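Long-range contact in Serine/threonine-protein acetyltransferase HopZ1a (Pseudomonas syringae pv. syringae, PDB 5KLP), which acetylates serine and threonine residues of host proteins, and lysines including one of its own, as an inositol hexakisphosphate-activated effector that targets tubulin and impairs plant immunity: residues A250-K262 with L273-N286. The protein carries 10 engineered substitutions. Residues are numbered along the deposited sequence; the frame is centred on the assembly and turned at random.
Sequences AFGADVLPVDFYK and LMKRPDGRMAGRVN. With IHP (inositol hexakisphosphate), chain D.
Two bends in the selenomethionine chain of Met281, at chi2 (-68°) and chi3 (112°), curl SE and CE in among Ala253, Val258 and Tyr261, while a single bend at chi3 (47°) in the otherwise extended Arg280 carries its guanidinium to the backbone of 253-256. A long, flexible methionine chain, here carrying selenium, can fit itself among such neighbours: SE approaches Tyr261 CD2 obliquely at 3.9 Å, a Met-aromatic contact, and CE lies over one face of the Arg280 guanidinium. Leu273 supplies the other contact to Tyr261, laying CD1 over the ring face in a CH-pi contact, 3.8 Å from the centroid, while its CD2 packs against Ala253 CB, a methyl small enough to let Leu273 and the Arg276 side chain come close. The phenol OH is bonded to Thr180 O, beyond the pair.

Arginine suits position 280 because its fan of N-H groups serves several acceptors. NH1 reaches Ala253 O at 2.6 Å, in the carbonyl plane, and NH2 adds a weak bond to the same oxygen. NH1 also meets Asp278 OD2 at 3.0 Å on the syn side, and Asp278 OD1 accepts from Arg280 N, closing an Asx turn that steadies the loop. Arg276 bridges Asp278 to Asp254, whose other oxygen holds Arg228 and Ser225; this alternation of charges should keep both carboxylates ionised. A water links Val258 N to Arg280 O.

Further along, Val258 CG2 packs on Val285 CG1 at 3.6 Å, both beta-branched side chains resting on Leu296. Lys262, long enough to pass Val285, gives NZ to Val285 O (2.9 Å) and to phosphate oxygen O33 of inositol hexakisphosphate (2.7 Å). The loop after helix 267-274 is thus fastened to the chain leaving edge strand 248-251, and the contact ends at the basic inositol hexakisphosphate pocket of this YopJ-family acetyltransferase.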
loop_
_atom_site.group_PDB
_atom_site.type_symbol
_atom_site.label_atom_id
_atom_site.label_comp_id
_atom_site.label_asym_id
_atom_site.label_seq_id
_atom_site.Cartn_x
_atom_site.Cartn_y
_atom_site.Cartn_z
ATOM N N ALA A 250 -9.828 -4.565 -9.486
ATOM C CA ALA A 250 -9.084 -5.701 -10.006
ATOM C C ALA A 250 -8.164 -6.245 -8.936
ATOM O O ALA A 250 -7.902 -5.592 -7.917
ATOM C CB ALA A 250 -8.284 -5.313 -11.244
ATOM N N PHE A 251 -7.689 -7.459 -9.169
ATOM C CA PHE A 251 -6.740 -8.084 -8.270
ATOM C C PHE A 251 -5.341 -7.611 -8.607
ATOM O O PHE A 251 -4.989 -7.490 -9.789
ATOM C CB PHE A 251 -6.845 -9.603 -8.356
ATOM C CG PHE A 251 -5.868 -10.314 -7.482
ATOM C CD1 PHE A 251 -5.961 -10.213 -6.108
ATOM C CD2 PHE A 251 -4.865 -11.094 -8.032
ATOM C CE1 PHE A 251 -5.065 -10.876 -5.296
ATOM C CE2 PHE A 251 -3.961 -11.762 -7.220
ATOM C CZ PHE A 251 -4.061 -11.645 -5.854
ATOM N N GLY A 252 -4.556 -7.334 -7.569
ATOM C CA GLY A 252 -3.238 -6.734 -7.721
ATOM C C GLY A 252 -2.307 -7.409 -8.722
ATOM O O GLY A 252 -1.729 -6.736 -9.573
ATOM N N ALA A 253 -2.170 -8.732 -8.633
ATOM C CA ALA A 253 -1.241 -9.460 -9.497
ATOM C C ALA A 253 -1.590 -9.342 -10.977
ATOM O O ALA A 253 -0.716 -9.489 -11.828
ATOM C CB ALA A 253 -1.181 -10.927 -9.102
ATOM N N ASP A 254 -2.856 -9.069 -11.285
ATOM C CA ASP A 254 -3.282 -8.955 -12.679
ATOM C C ASP A 254 -2.854 -7.652 -13.342
ATOM O O ASP A 254 -2.655 -7.624 -14.551
ATOM C CB ASP A 254 -4.804 -9.103 -12.792
ATOM C CG ASP A 254 -5.262 -10.535 -12.581
ATOM O OD1 ASP A 254 -4.497 -11.457 -12.933
ATOM O OD2 ASP A 254 -6.371 -10.747 -12.056
ATOM N N VAL A 255 -2.702 -6.585 -12.560
ATOM C CA VAL A 255 -2.480 -5.263 -13.144
ATOM C C VAL A 255 -1.279 -4.487 -12.588
ATOM O O VAL A 255 -0.928 -3.439 -13.119
ATOM C CB VAL A 255 -3.731 -4.371 -12.979
ATOM C CG1 VAL A 255 -4.917 -4.972 -13.720
ATOM C CG2 VAL A 255 -4.063 -4.180 -11.513
ATOM N N LEU A 256 -0.670 -4.987 -11.517
ATOM C CA LEU A 256 0.466 -4.316 -10.885
ATOM C C LEU A 256 1.718 -5.180 -11.011
ATOM O O LEU A 256 1.613 -6.393 -11.148
ATOM C CB LEU A 256 0.170 -4.036 -9.411
ATOM C CG LEU A 256 -1.025 -3.140 -9.087
ATOM C CD1 LEU A 256 -1.200 -3.021 -7.566
ATOM C CD2 LEU A 256 -0.845 -1.770 -9.721
ATOM N N PRO A 257 2.907 -4.557 -10.956
ATOM C CA PRO A 257 4.168 -5.305 -11.002
ATOM C C PRO A 257 4.426 -6.105 -9.728
ATOM O O PRO A 257 3.814 -5.839 -8.694
ATOM C CB PRO A 257 5.230 -4.210 -11.145
ATOM C CG PRO A 257 4.502 -2.949 -11.403
ATOM C CD PRO A 257 3.125 -3.104 -10.888
ATOM N N VAL A 258 5.345 -7.061 -9.807
ATOM C CA VAL A 258 5.648 -7.957 -8.689
ATOM C C VAL A 258 6.114 -7.185 -7.445
ATOM O O VAL A 258 5.992 -7.668 -6.316
ATOM C CB VAL A 258 6.712 -9.006 -9.102
ATOM C CG1 VAL A 258 8.058 -8.335 -9.403
ATOM C CG2 VAL A 258 6.845 -10.098 -8.040
ATOM N N ASP A 259 6.609 -5.966 -7.662
ATOM C CA ASP A 259 6.998 -5.046 -6.583
ATOM C C ASP A 259 5.995 -5.050 -5.449
ATOM O O ASP A 259 6.360 -4.990 -4.274
ATOM C CB ASP A 259 7.081 -3.612 -7.119
ATOM C CG ASP A 259 8.105 -3.454 -8.221
ATOM O OD1 ASP A 259 8.041 -4.223 -9.218
ATOM O OD2 ASP A 259 8.918 -2.516 -8.121
ATOM N N PHE A 260 4.716 -5.119 -5.811
ATOM C CA PHE A 260 3.645 -4.942 -4.829
ATOM C C PHE A 260 3.402 -6.189 -3.990
ATOM O O PHE A 260 2.557 -6.187 -3.096
ATOM C CB PHE A 260 2.367 -4.479 -5.555
ATOM C CG PHE A 260 2.462 -3.055 -6.036
ATOM C CD1 PHE A 260 3.128 -2.753 -7.218
ATOM C CD2 PHE A 260 1.955 -2.004 -5.252
ATOM C CE1 PHE A 260 3.253 -1.431 -7.644
ATOM C CE2 PHE A 260 2.071 -0.688 -5.667
ATOM C CZ PHE A 260 2.724 -0.396 -6.869
ATOM N N TYR A 261 4.173 -7.246 -4.239
ATOM C CA TYR A 261 4.000 -8.477 -3.477
ATOM C C TYR A 261 5.236 -8.864 -2.679
ATOM O O TYR A 261 5.234 -9.876 -1.986
ATOM C CB TYR A 261 3.563 -9.625 -4.414
ATOM C CG TYR A 261 2.100 -9.487 -4.761
ATOM C CD1 TYR A 261 1.121 -9.956 -3.891
ATOM C CD2 TYR A 261 1.692 -8.799 -5.904
ATOM C CE1 TYR A 261 -0.223 -9.790 -4.167
ATOM C CE2 TYR A 261 0.345 -8.631 -6.196
ATOM C CZ TYR A 261 -0.606 -9.137 -5.326
ATOM O OH TYR A 261 -1.942 -8.966 -5.584
ATOM N N LYS A 262 6.279 -8.045 -2.752
ATOM C CA LYS A 262 7.523 -8.329 -2.048
ATOM C C LYS A 262 7.374 -8.453 -0.519
ATOM O O LYS A 262 8.133 -9.181 0.128
ATOM C CB LYS A 262 8.561 -7.239 -2.367
ATOM C CG LYS A 262 9.129 -7.298 -3.762
ATOM C CD LYS A 262 10.241 -6.284 -3.958
ATOM C CE LYS A 262 11.531 -6.710 -3.234
ATOM N NZ LYS A 262 12.679 -5.794 -3.544
ATOM N N LEU A 273 1.302 -17.291 -6.817
ATOM C CA LEU A 273 1.534 -16.168 -7.716
ATOM C C LEU A 273 2.595 -16.523 -8.762
ATOM O O LEU A 273 2.448 -16.198 -9.938
ATOM C CB LEU A 273 1.948 -14.927 -6.923
ATOM C CG LEU A 273 0.799 -14.313 -6.113
ATOM C CD1 LEU A 273 1.265 -13.081 -5.384
ATOM C CD2 LEU A 273 -0.337 -13.979 -7.050
HETATM N N MSE A 274 3.656 -17.201 -8.328
HETATM C CA MSE A 274 4.722 -17.624 -9.243
HETATM C C MSE A 274 4.290 -18.706 -10.223
HETATM O O MSE A 274 4.986 -18.980 -11.198
HETATM C CB MSE A 274 5.931 -18.129 -8.462
HETATM C CG MSE A 274 6.689 -17.043 -7.737
HETATM SE SE MSE A 274 8.470 -17.689 -7.235
HETATM C CE MSE A 274 9.263 -17.789 -9.025
ATOM N N LYS A 275 3.145 -19.320 -9.959
ATOM C CA LYS A 275 2.630 -20.387 -10.812
ATOM C C LYS A 275 1.784 -19.833 -11.945
ATOM O O LYS A 275 1.421 -20.554 -12.866
ATOM C CB LYS A 275 1.808 -21.374 -9.978
ATOM C CG LYS A 275 2.644 -22.263 -9.078
ATOM C CD LYS A 275 1.934 -23.576 -8.739
ATOM C CE LYS A 275 0.949 -24.017 -9.812
ATOM N NZ LYS A 275 0.237 -25.265 -9.412
ATOM N N ARG A 276 1.463 -18.547 -11.869
ATOM C CA ARG A 276 0.631 -17.914 -12.881
ATOM C C ARG A 276 1.292 -18.015 -14.253
ATOM O O ARG A 276 2.476 -17.727 -14.403
ATOM C CB ARG A 276 0.340 -16.453 -12.507
ATOM C CG ARG A 276 -0.472 -16.316 -11.209
ATOM C CD ARG A 276 -0.550 -14.869 -10.699
ATOM N NE ARG A 276 -1.573 -14.110 -11.411
ATOM C CZ ARG A 276 -1.303 -13.285 -12.414
ATOM N NH1 ARG A 276 -0.041 -13.121 -12.799
ATOM N NH2 ARG A 276 -2.284 -12.634 -13.034
ATOM N N PRO A 277 0.519 -18.458 -15.253
ATOM C CA PRO A 277 0.950 -18.688 -16.636
ATOM C C PRO A 277 1.644 -17.486 -17.269
ATOM O O PRO A 277 2.574 -17.678 -18.053
ATOM C CB PRO A 277 -0.359 -18.996 -17.365
ATOM C CG PRO A 277 -1.231 -19.573 -16.317
ATOM C CD PRO A 277 -0.887 -18.837 -15.045
ATOM N N ASP A 278 1.194 -16.275 -16.951
ATOM C CA ASP A 278 1.765 -15.089 -17.581
ATOM C C ASP A 278 3.183 -14.802 -17.075
ATOM O O ASP A 278 3.872 -13.941 -17.606
ATOM C CB ASP A 278 0.860 -13.866 -17.356
ATOM C CG ASP A 278 0.712 -13.492 -15.885
ATOM O OD1 ASP A 278 1.233 -14.216 -15.012
ATOM O OD2 ASP A 278 0.065 -12.462 -15.599
ATOM N N GLY A 279 3.605 -15.528 -16.043
ATOM C CA GLY A 279 4.947 -15.413 -15.493
ATOM C C GLY A 279 5.287 -14.066 -14.874
ATOM O O GLY A 279 6.435 -13.815 -14.495
ATOM N N ARG A 280 4.299 -13.187 -14.756
ATOM C CA ARG A 280 4.586 -11.817 -14.339
ATOM C C ARG A 280 5.036 -11.707 -12.889
ATOM O O ARG A 280 5.728 -10.754 -12.523
ATOM C CB ARG A 280 3.364 -10.932 -14.585
ATOM C CG ARG A 280 3.252 -10.461 -16.045
ATOM C CD ARG A 280 1.999 -9.634 -16.307
ATOM N NE ARG A 280 1.794 -8.601 -15.297
ATOM C CZ ARG A 280 0.892 -8.688 -14.325
ATOM N NH1 ARG A 280 0.111 -9.761 -14.245
ATOM N NH2 ARG A 280 0.766 -7.710 -13.439
HETATM N N MSE A 281 4.669 -12.682 -12.065
HETATM C CA MSE A 281 5.043 -12.654 -10.654
HETATM C C MSE A 281 6.261 -13.532 -10.374
HETATM O O MSE A 281 6.647 -13.707 -9.219
HETATM C CB MSE A 281 3.875 -13.115 -9.782
HETATM C CG MSE A 281 2.608 -12.285 -9.904
HETATM SE SE MSE A 281 2.849 -10.477 -9.180
HETATM C CE MSE A 281 2.732 -9.487 -10.875
ATOM N N ALA A 282 6.866 -14.077 -11.424
ATOM C CA ALA A 282 7.828 -15.166 -11.259
ATOM C C ALA A 282 9.284 -14.764 -11.494
ATOM O O ALA A 282 10.174 -15.610 -11.451
ATOM C CB ALA A 282 7.458 -16.321 -12.188
ATOM N N GLY A 283 9.526 -13.489 -11.779
ATOM C CA GLY A 283 10.876 -13.038 -12.066
ATOM C C GLY A 283 11.650 -12.585 -10.845
ATOM O O GLY A 283 11.237 -12.806 -9.710
ATOM N N ARG A 284 12.778 -11.931 -11.093
ATOM C CA ARG A 284 13.628 -11.392 -10.039
ATOM C C ARG A 284 12.949 -10.237 -9.308
ATOM O O ARG A 284 12.360 -9.364 -9.937
ATOM C CB ARG A 284 14.965 -10.942 -10.643
ATOM C CG ARG A 284 15.956 -10.413 -9.636
ATOM C CD ARG A 284 17.146 -9.714 -10.300
ATOM N NE ARG A 284 18.277 -9.597 -9.381
ATOM C CZ ARG A 284 19.494 -10.072 -9.608
ATOM N NH1 ARG A 284 19.758 -10.705 -10.741
ATOM N NH2 ARG A 284 20.449 -9.905 -8.701
ATOM N N VAL A 285 13.038 -10.214 -7.981
ATOM C CA VAL A 285 12.416 -9.123 -7.233
ATOM C C VAL A 285 13.429 -8.225 -6.517
ATOM O O VAL A 285 13.062 -7.168 -6.022
ATOM C CB VAL A 285 11.390 -9.653 -6.198
ATOM C CG1 VAL A 285 10.240 -10.381 -6.911
ATOM C CG2 VAL A 285 12.057 -10.551 -5.167
ATOM N N ASN A 286 14.699 -8.613 -6.491
ATOM C CA ASN A 286 15.720 -7.727 -5.941
ATOM C C ASN A 286 16.507 -7.036 -7.049
ATOM O O ASN A 286 16.506 -7.496 -8.181
ATOM C CB ASN A 286 16.677 -8.492 -5.024
ATOM C CG ASN A 286 17.529 -9.497 -5.772
ATOM O OD1 ASN A 286 17.169 -9.959 -6.852
ATOM N ND2 ASN A 286 18.690 -9.814 -5.207
HETATM C C1 IHP D . 15.871 0.048 -1.197
HETATM C C2 IHP D . 14.437 -0.577 -0.882
HETATM C C3 IHP D . 14.246 -2.044 -0.340
HETATM C C4 IHP D . 15.606 -2.881 -0.241
HETATM C C5 IHP D . 16.792 -2.423 -1.070
HETATM C C6 IHP D . 16.987 -0.958 -0.706
HETATM O O11 IHP D . 15.998 0.425 -2.443
HETATM P P1 IHP D . 16.351 1.940 -3.114
HETATM O O21 IHP D . 15.522 2.152 -4.378
HETATM O O31 IHP D . 17.834 2.004 -3.495
HETATM O O41 IHP D . 16.080 3.120 -2.197
HETATM O O12 IHP D . 13.505 -0.302 -1.857
HETATM P P2 IHP D . 12.195 0.658 -1.417
HETATM O O22 IHP D . 12.699 2.033 -0.930
HETATM O O32 IHP D . 11.167 0.882 -2.532
HETATM O O42 IHP D . 11.505 0.016 -0.189
HETATM O O13 IHP D . 13.417 -2.603 -1.129
HETATM P P3 IHP D . 11.880 -3.281 -0.994
HETATM O O23 IHP D . 10.733 -2.397 -0.503
HETATM O O33 IHP D . 11.739 -3.495 -2.499
HETATM O O43 IHP D . 11.846 -4.606 -0.239
HETATM O O14 IHP D . 15.400 -4.191 -0.437
HETATM P P4 IHP D . 15.245 -5.254 0.777
HETATM O O24 IHP D . 13.846 -5.204 1.394
HETATM O O34 IHP D . 15.557 -6.696 0.326
HETATM O O44 IHP D . 16.242 -4.934 1.906
HETATM O O15 IHP D . 16.761 -2.724 -2.378
HETATM P P5 IHP D . 17.826 -3.836 -3.113
HETATM O O25 IHP D . 18.572 -4.654 -2.053
HETATM O O35 IHP D . 17.046 -4.835 -4.011
HETATM O O45 IHP D . 18.880 -3.146 -3.985
HETATM O O16 IHP D . 18.193 -0.539 -1.083
HETATM P P6 IHP D . 19.107 0.541 -0.263
HETATM O O26 IHP D . 18.939 0.344 1.242
HETATM O O36 IHP D . 20.598 0.397 -0.618
HETATM O O46 IHP D . 18.699 1.976 -0.615
HETATM O O HOH W 1 6.110 -7.574 -12.485
#